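Local coordinates for ScaE cell-surface anchored scaffoldin protein (Ruminococcus flavefaciens, PDB 2ZF9) that anchors the cellulosome of this bacterium to its cell surface, probably by binding the dockerin of a partner protein through the cohesin module described here, at residues Pro32-Thr37 / Ala173-Gln178; Ala86-Gly91 / Lys100-Asp105. All blocks are in the same frame, centred on the assembly; numbering follows the deposited sequence.

Contact 1. Residues Pro32-Thr37 / Ala173-Gln178; sequences PTLSIT and AWTFTQ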
loop_
_atom_site.group_PDB
_atom_site.type_symbol
_atom_site.label_atom_id
_atom_site.label_comp_id
_atom_site.label_asym_id
_atom_site.label_seq_id
_atom_site.Cartn_x
_atom_site.Cartn_y
_atom_site.Cartn_z
ATOM N N PRO A 32 1.400 -1.544 13.090
ATOM C CA PRO A 32 1.576 -0.679 11.920
ATOM C C PRO A 32 0.287 -0.181 11.277
ATOM O O PRO A 32 -0.756 -0.835 11.337
ATOM C CB PRO A 32 2.357 -1.556 10.931
ATOM C CG PRO A 32 2.945 -2.728 11.780
ATOM C CD PRO A 32 1.875 -2.923 12.861
ATOM N N THR A 33 0.339 1.010 10.698
ATOM C CA THR A 33 -0.729 1.446 9.832
ATOM C C THR A 33 -0.123 1.641 8.473
ATOM O O THR A 33 0.831 2.411 8.342
ATOM C CB THR A 33 -1.347 2.790 10.285
ATOM O OG1 THR A 33 -1.856 2.639 11.617
ATOM C CG2 THR A 33 -2.487 3.190 9.368
ATOM N N LEU A 34 -0.700 0.985 7.464
ATOM C CA LEU A 34 -0.326 1.266 6.087
ATOM C C LEU A 34 -1.434 2.104 5.513
ATOM O O LEU A 34 -2.618 1.750 5.663
ATOM C CB LEU A 34 -0.214 -0.025 5.279
ATOM C CG LEU A 34 0.820 -1.032 5.752
ATOM C CD1 LEU A 34 0.870 -2.189 4.743
ATOM C CD2 LEU A 34 2.165 -0.343 5.891
ATOM N N SER A 35 -1.073 3.209 4.862
ATOM C CA SER A 35 -2.106 4.086 4.309
ATOM C C SER A 35 -1.760 4.512 2.892
ATOM O O SER A 35 -0.574 4.682 2.545
ATOM C CB SER A 35 -2.342 5.311 5.221
ATOM O OG SER A 35 -1.162 6.052 5.377
ATOM N N ILE A 36 -2.794 4.667 2.070
ATOM C CA ILE A 36 -2.624 5.166 0.691
ATOM C C ILE A 36 -3.282 6.530 0.612
ATOM O O ILE A 36 -4.318 6.770 1.254
ATOM C CB ILE A 36 -3.226 4.203 -0.318
ATOM C CG1 ILE A 36 -2.408 2.887 -0.323
ATOM C CG2 ILE A 36 -3.353 4.852 -1.738
ATOM C CD1 ILE A 36 -3.059 1.778 -1.173
ATOM N N THR A 37 -2.657 7.407 -0.170
ATOM C CA THR A 37 -3.126 8.770 -0.423
ATOM C C THR A 37 -4.635 8.832 -0.677
ATOM O O THR A 37 -5.180 8.054 -1.451
ATOM C CB THR A 37 -2.376 9.376 -1.655
ATOM O OG1 THR A 37 -0.951 9.182 -1.502
ATOM C CG2 THR A 37 -2.688 10.874 -1.795
ATOM N N ALA A 173 -0.244 -9.782 11.458
ATOM C CA ALA A 173 -1.663 -10.024 11.645
ATOM C C ALA A 173 -2.373 -8.696 11.906
ATOM O O ALA A 173 -3.434 -8.447 11.330
ATOM C CB ALA A 173 -1.895 -11.006 12.808
ATOM N N TRP A 174 -1.790 -7.840 12.757
ATOM C CA TRP A 174 -2.396 -6.526 12.986
ATOM C C TRP A 174 -2.497 -5.774 11.655
ATOM O O TRP A 174 -3.530 -5.192 11.341
ATOM C CB TRP A 174 -1.621 -5.658 14.026
ATOM C CG TRP A 174 -2.260 -4.291 14.099
ATOM C CD1 TRP A 174 -1.971 -3.204 13.325
ATOM C CD2 TRP A 174 -3.382 -3.925 14.917
ATOM N NE1 TRP A 174 -2.834 -2.161 13.644
ATOM C CE2 TRP A 174 -3.711 -2.586 14.609
ATOM C CE3 TRP A 174 -4.135 -4.608 15.890
ATOM C CZ2 TRP A 174 -4.774 -1.910 15.230
ATOM C CZ3 TRP A 174 -5.197 -3.935 16.528
ATOM C CH2 TRP A 174 -5.487 -2.593 16.212
ATOM N N THR A 175 -1.411 -5.750 10.900
ATOM C CA THR A 175 -1.362 -4.913 9.704
ATOM C C THR A 175 -2.509 -5.249 8.731
ATOM O O THR A 175 -3.220 -4.371 8.267
ATOM C CB THR A 175 -0.044 -5.143 8.987
ATOM O OG1 THR A 175 0.993 -4.607 9.787
ATOM C CG2 THR A 175 0.001 -4.420 7.618
ATOM N N PHE A 176 -2.686 -6.529 8.433
ATOM C CA PHE A 176 -3.620 -6.914 7.395
ATOM C C PHE A 176 -5.050 -7.043 7.908
ATOM O O PHE A 176 -5.994 -7.059 7.103
ATOM C CB PHE A 176 -3.161 -8.223 6.761
ATOM C CG PHE A 176 -1.927 -8.059 5.875
ATOM C CD1 PHE A 176 -1.985 -7.280 4.738
ATOM C CD2 PHE A 176 -0.740 -8.714 6.179
ATOM C CE1 PHE A 176 -0.852 -7.124 3.881
ATOM C CE2 PHE A 176 0.412 -8.581 5.330
ATOM C CZ PHE A 176 0.337 -7.780 4.186
ATOM N N THR A 177 -5.236 -7.167 9.222
ATOM C CA THR A 177 -6.630 -7.257 9.733
ATOM C C THR A 177 -7.210 -5.933 10.229
ATOM O O THR A 177 -8.450 -5.728 10.223
ATOM C CB THR A 177 -6.801 -8.265 10.895
ATOM O OG1 THR A 177 -5.992 -7.849 12.010
ATOM C CG2 THR A 177 -6.466 -9.701 10.467
ATOM N N GLN A 178 -6.339 -5.049 10.692
ATOM C CA GLN A 178 -6.778 -3.792 11.304
ATOM C C GLN A 178 -5.996 -2.541 10.874
ATOM O O GLN A 178 -6.430 -1.406 11.129
ATOM C CB GLN A 178 -6.707 -3.901 12.847
ATOM C CG GLN A 178 -7.590 -5.018 13.477
ATOM C CD GLN A 178 -9.078 -4.858 13.190
ATOM O OE1 GLN A 178 -9.550 -3.773 12.873
ATOM N NE2 GLN A 178 -9.830 -5.965 13.321
HETATM O O HOH W 1 -3.177 0.554 12.934
#

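Contact 2. Residues Ala86-Gly91 / Lys100-Asp105; sequences ALATAG and KKAEAD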
loop_
_atom_site.group_PDB
_atom_site.type_symbol
_atom_site.label_atom_id
_atom_site.label_comp_id
_atom_site.label_asym_id
_atom_site.label_seq_id
_atom_site.Cartn_x
_atom_site.Cartn_y
_atom_site.Cartn_z
ATOM N N ALA A 86 10.158 2.176 -14.377
ATOM C CA ALA A 86 9.811 1.747 -13.006
ATOM C C ALA A 86 8.323 1.949 -12.703
ATOM O O ALA A 86 7.748 3.034 -12.998
ATOM C CB ALA A 86 10.660 2.501 -11.988
ATOM N N LEU A 87 7.704 0.944 -12.085
ATOM C CA LEU A 87 6.263 1.001 -11.784
ATOM C C LEU A 87 5.995 1.782 -10.520
ATOM O O LEU A 87 4.921 2.350 -10.351
ATOM C CB LEU A 87 5.700 -0.394 -11.604
ATOM C CG LEU A 87 5.792 -1.309 -12.824
ATOM C CD1 LEU A 87 5.059 -2.565 -12.475
ATOM C CD2 LEU A 87 5.192 -0.652 -14.060
ATOM N N ALA A 88 6.978 1.778 -9.614
ATOM C CA ALA A 88 6.911 2.572 -8.391
ATOM C C ALA A 88 8.351 2.831 -7.963
ATOM O O ALA A 88 9.253 2.134 -8.417
ATOM C CB ALA A 88 6.171 1.814 -7.308
ATOM N N THR A 89 8.536 3.828 -7.102
ATOM C CA THR A 89 9.845 4.215 -6.575
ATOM C C THR A 89 9.817 4.188 -5.044
ATOM O O THR A 89 8.918 4.785 -4.416
ATOM C CB THR A 89 10.108 5.648 -7.036
ATOM O OG1 THR A 89 10.308 5.618 -8.450
ATOM C CG2 THR A 89 11.375 6.240 -6.343
ATOM N N ALA A 90 10.799 3.516 -4.430
ATOM C CA ALA A 90 10.848 3.462 -2.964
ATOM C C ALA A 90 11.049 4.846 -2.350
ATOM O O ALA A 90 11.807 5.671 -2.875
ATOM C CB ALA A 90 11.975 2.496 -2.497
ATOM N N GLY A 91 10.371 5.105 -1.234
ATOM C CA GLY A 91 10.488 6.406 -0.560
ATOM C C GLY A 91 11.368 6.328 0.679
ATOM O O GLY A 91 12.055 5.304 0.943
ATOM N N LYS A 100 14.648 -3.824 -2.336
ATOM C CA LYS A 100 13.391 -3.130 -2.668
ATOM C C LYS A 100 13.087 -3.435 -4.124
ATOM O O LYS A 100 13.941 -3.218 -4.998
ATOM C CB LYS A 100 13.530 -1.609 -2.517
ATOM C CG LYS A 100 13.845 -1.137 -1.115
ATOM C CD LYS A 100 14.005 0.367 -0.997
ATOM C CE LYS A 100 15.404 0.842 -1.373
ATOM N NZ LYS A 100 16.313 0.957 -0.212
ATOM N N LYS A 101 11.891 -3.939 -4.411
ATOM C CA LYS A 101 11.517 -4.101 -5.827
ATOM C C LYS A 101 10.029 -3.869 -6.069
ATOM O O LYS A 101 9.189 -4.153 -5.187
ATOM C CB LYS A 101 11.934 -5.487 -6.364
ATOM C CG LYS A 101 11.343 -6.642 -5.600
ATOM C CD LYS A 101 11.388 -7.975 -6.378
ATOM C CE LYS A 101 10.413 -8.987 -5.713
ATOM N NZ LYS A 101 10.548 -10.395 -6.208
ATOM N N ALA A 102 9.706 -3.328 -7.246
ATOM C CA ALA A 102 8.322 -3.155 -7.663
ATOM C C ALA A 102 8.168 -3.837 -9.012
ATOM O O ALA A 102 9.001 -3.646 -9.934
ATOM C CB ALA A 102 7.992 -1.658 -7.774
ATOM N N GLU A 103 7.108 -4.621 -9.150
ATOM C CA GLU A 103 6.953 -5.393 -10.365
ATOM C C GLU A 103 5.482 -5.577 -10.736
ATOM O O GLU A 103 4.575 -5.407 -9.887
ATOM C CB GLU A 103 7.667 -6.730 -10.213
ATOM C CG GLU A 103 6.959 -7.632 -9.297
ATOM C CD GLU A 103 7.665 -8.966 -9.084
ATOM O OE1 GLU A 103 8.899 -8.988 -9.038
ATOM O OE2 GLU A 103 6.966 -9.995 -8.944
ATOM N N ALA A 104 5.265 -5.930 -12.003
ATOM C CA ALA A 104 3.920 -6.083 -12.552
ATOM C C ALA A 104 3.191 -7.224 -11.870
ATOM O O ALA A 104 3.827 -8.202 -11.423
ATOM C CB ALA A 104 4.002 -6.340 -14.110
ATOM N N ASP A 105 1.860 -7.094 -11.785
ATOM C CA ASP A 105 0.985 -8.142 -11.256
ATOM C C ASP A 105 -0.157 -8.392 -12.265
ATOM O O ASP A 105 -0.072 -9.314 -13.069
ATOM C CB ASP A 105 0.454 -7.770 -9.849
ATOM C CG ASP A 105 -0.310 -8.919 -9.177
ATOM O OD1 ASP A 105 -0.095 -10.100 -9.541
ATOM O OD2 ASP A 105 -1.148 -8.628 -8.305
HETATM O O HOH W 2 9.354 -1.361 -11.568
#

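Contact 1. Residues Pro32-Thr37 / Ala173-Gln178
Packing carries most of this contact, with Pro-32 and Thr-175 at its centre. The hydroxyl oxygen of Thr-175 comes obliquely at the outer rim of the proline ring, from one side of it, OG1 standing 3.4 Å from Pro-32 CG and little farther from CB and CD. The methyl branch serves Leu-34, two residues on: Thr-175 CG2 meets Leu-34 CD1 at 3.7 Å. With chi1 at -69°, OG1 sits beside the backbone N and hydrogen-bonds to the carbonyl of Met-171, while CG2 is left anti to that nitrogen and faces Leu-34. Cutting this threonine back to an alanine is likely to open a gap beside the proline ring and the leucine methyl and to leave the Met-171 carbonyl without its hydroxyl mate.

The helix 166-178 runs directly into strand 180-187, which pairs in parallel with strand 33-41, so the contact packs the C-terminal part of the helix against the start of strand 33-41 in the cohesin beta-sandwich. Phe-159 touches Pro-32, Leu-34 and Thr-175 alike.

The polar contacts gather at the edge of the Trp-174 indole. Pro-32 O lies in the ring plane at that edge, 3.3 Å from Trp-174 CD1. Water 1 completes the link: it accepts from Trp-174 NE1 (2.8 Å) and donates to Thr-33 OG1 (2.8 Å) and, over a longer 3.2 Å, to Pro-32 O. Toward the rim of one face of the indole sits Gln-178 CB, 3.6 Å above the plane, while Lys-31 makes a cation-pi contact with the ring. Within the helix, Ala-173 O takes two bonds from Thr-177, whose backbone N and OG1 approach from opposite faces of the carbonyl plane, the hydroxyl at 2.7 Å.

Contact 2. Residues Ala86-Gly91 / Lys100-Asp105
The flat group in play is the peptide joining Glu-103 to Ala-104, and Leu-87 lies on one of its faces: the CD1 methyl sits above the plane, 3.5 Å from Glu-103 C and 3.4 Å from Ala-104 N. With CG anti to the carbonyl carbon (chi1 -62°) and CD1 extended away from CA, the leucine reaches across to lie on the strand backbone; the same methyl also approaches Ala-104 CB at 4.2 Å. Away from this peptide, the Glu-103 carboxylate turns along its own strand and forms a salt bridge with Lys-101, OE1 to NZ 3.6 Å.

Farther along, two small residues meet methyl to methyl, Ala-88 CB lying 3.9 Å from Ala-102 CB. At the end of the contact Ala-90 CB presses on the aliphatic part of Lys-100, only 3.3 Å from CD, tighter than usual van der Waals contact. The lysine chain bends at its outer torsions, and its ammonium is held by the carbonyls of Ala-94 and Leu-97 in the connection between the two segments.

The touching parts of the two segments run nearly antiparallel, 164° apart, yet no direct hydrogen bond joins them. Water 2 spans the separation, accepting from Leu-87 N at 2.9 Å and donating to Ala-102 O at 2.8 Å. Each segment bonds instead to its own neighbour: 89-90 to strand 124-132, and 99-106 to strand 109-115. Trp-127 of strand 124-132 touches Ala-88, Ala-90 and Ala-102, so the two segments, each paired with a different strand, share one aromatic side chain between them.

Overall arrangement
Contact 1 and contact 2 lie on opposite sides of the chain's centre, their centres 19 Å apart and their nearest atoms about 11 Å apart. In sequence, 32-37 comes first, then both segments of contact 2, close together, and finally 173-178, so the distant pair encloses the local one. Strand 50-58 links them, pairing with strand 33-41 of contact 1 and with strand 124-132, which pairs in turn with strand 89-90 of contact 2. Contact 1 thus ties the late helix 166-178 to strand 33-41, early in the chain, whereas contact 2 joins two successive strands that pair with different partners, 124-132 and 109-115. They thus lie in separate parts of the cohesin module, the dockerin-binding part of this anchoring scaffoldin.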